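Side-chain contact in putative GH105 family protein (Salmonella enterica subsp. enterica serovar Paratyphi A, PDB 3QWT), which is of unknown function but, as a putative GH105 glycoside hydrolase with an alpha/alpha toroid fold, may cleave unsaturated uronic acid residues from oligosaccharides: residues A[270-275]-A[318-323]. Sequence-based numbering, arbitrary orientation.
Sequences ALAKCQ and AQVAEK
Gln275 lays its carboxamide against Val320, with OE1 3.5 Å from the CG1 methyl and NE2 reaching past the isopropyl group to the backbone. There NE2 donates a hydrogen bond of 3.2 Å to Val320 O, nearly straight at 166°. The acceptor lies close to the amide plane of Gln275, whereas the donor sits tilted 27° from the plane of the carbonyl. What carries the amide across is an extended chain: CG is anti to the backbone N (chi1 -167°) and the chain stays extended beyond it. NE2 also hydrogen-bonds Gly279 O, its stronger polar partner, so two main-chain carbonyls grip this one nitrogen and should fix the rotation of the amide. Gln275 NE2 also passes Lys323 CB at 3.9 Å, while the rest of that lysine runs away from the contact. The other methyl of Val320, CG2, meets Ala272 CB at 4.0 Å, a small apolar touch beside the hydrogen bond. The contact thus ties the loop leaving the C-terminal end of helix 255-272 to the start of helix 318-330, at the surface of the toroid. Trp281 packs against Gln275 from the following loop, and helix 294-309, between these two in sequence, meets Val320 through Ile304 and Leu271 through Phe300.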
# COMPACT_ATOMS: atom_id res chain seq x y z
N ALA A 270 3.61 -34.98 -25.98
CA ALA A 270 2.93 -36.20 -26.42
C ALA A 270 2.31 -36.04 -27.81
O ALA A 270 2.20 -37.00 -28.59
CB ALA A 270 1.90 -36.63 -25.41
N LEU A 271 1.90 -34.81 -28.11
CA LEU A 271 1.28 -34.51 -29.40
C LEU A 271 2.34 -34.51 -30.49
O LEU A 271 2.08 -34.92 -31.62
CB LEU A 271 0.60 -33.14 -29.35
CG LEU A 271 -0.75 -33.09 -28.64
CD1 LEU A 271 -1.10 -31.66 -28.24
CD2 LEU A 271 -1.85 -33.68 -29.53
N ALA A 272 3.54 -34.05 -30.14
CA ALA A 272 4.61 -34.01 -31.11
C ALA A 272 4.81 -35.40 -31.69
O ALA A 272 4.94 -35.56 -32.91
CB ALA A 272 5.88 -33.51 -30.46
N LYS A 273 4.78 -36.40 -30.81
CA LYS A 273 5.09 -37.79 -31.16
C LYS A 273 3.92 -38.50 -31.82
O LYS A 273 4.02 -39.66 -32.24
CB LYS A 273 5.52 -38.56 -29.91
CG LYS A 273 6.78 -38.02 -29.26
CD LYS A 273 6.99 -38.56 -27.84
CE LYS A 273 6.67 -40.06 -27.75
NZ LYS A 273 7.35 -40.87 -28.80
N CYS A 274 2.81 -37.79 -31.90
CA CYS A 274 1.52 -38.34 -32.26
C CYS A 274 1.13 -37.85 -33.64
O CYS A 274 0.19 -38.35 -34.24
CB CYS A 274 0.47 -37.81 -31.26
SG CYS A 274 -0.32 -39.07 -30.27
N GLN A 275 1.84 -36.83 -34.12
CA GLN A 275 1.46 -36.13 -35.34
C GLN A 275 1.72 -37.01 -36.54
O GLN A 275 2.79 -37.60 -36.67
CB GLN A 275 2.22 -34.81 -35.47
CG GLN A 275 1.67 -33.87 -36.53
CD GLN A 275 2.42 -32.55 -36.54
OE1 GLN A 275 3.58 -32.49 -36.13
NE2 GLN A 275 1.75 -31.47 -36.98
N ALA A 318 8.05 -25.33 -32.72
CA ALA A 318 7.50 -24.59 -33.85
C ALA A 318 7.29 -25.51 -35.06
O ALA A 318 6.25 -25.45 -35.70
CB ALA A 318 8.38 -23.42 -34.21
N GLN A 319 8.28 -26.34 -35.36
CA GLN A 319 8.18 -27.24 -36.51
C GLN A 319 6.87 -28.00 -36.50
O GLN A 319 6.20 -28.11 -37.52
CB GLN A 319 9.36 -28.22 -36.55
CG GLN A 319 10.68 -27.60 -36.90
CD GLN A 319 11.86 -28.48 -36.51
OE1 GLN A 319 12.10 -28.72 -35.32
NE2 GLN A 319 12.59 -28.98 -37.50
N VAL A 320 6.50 -28.53 -35.34
CA VAL A 320 5.21 -29.21 -35.21
C VAL A 320 4.06 -28.31 -35.67
O VAL A 320 3.22 -28.70 -36.50
CB VAL A 320 4.96 -29.62 -33.78
CG1 VAL A 320 3.50 -30.03 -33.63
CG2 VAL A 320 5.90 -30.75 -33.40
N ALA A 321 4.03 -27.10 -35.12
CA ALA A 321 3.03 -26.11 -35.49
C ALA A 321 3.06 -25.85 -37.00
O ALA A 321 2.02 -25.91 -37.67
CB ALA A 321 3.26 -24.82 -34.73
N GLU A 322 4.25 -25.56 -37.52
CA GLU A 322 4.45 -25.28 -38.94
C GLU A 322 3.92 -26.37 -39.85
O GLU A 322 3.29 -26.08 -40.87
CB GLU A 322 5.94 -25.04 -39.22
CG GLU A 322 6.29 -24.90 -40.68
CD GLU A 322 5.82 -23.58 -41.27
OE1 GLU A 322 5.53 -22.65 -40.49
OE2 GLU A 322 5.75 -23.49 -42.53
N LYS A 323 4.18 -27.63 -39.50
CA LYS A 323 3.63 -28.74 -40.27
C LYS A 323 2.10 -28.71 -40.21
O LYS A 323 1.44 -28.77 -41.24
CB LYS A 323 4.15 -30.08 -39.77
CG LYS A 323 5.65 -30.18 -39.81
CD LYS A 323 6.13 -31.59 -39.51
CE LYS A 323 7.65 -31.64 -39.51
NZ LYS A 323 8.17 -32.98 -39.10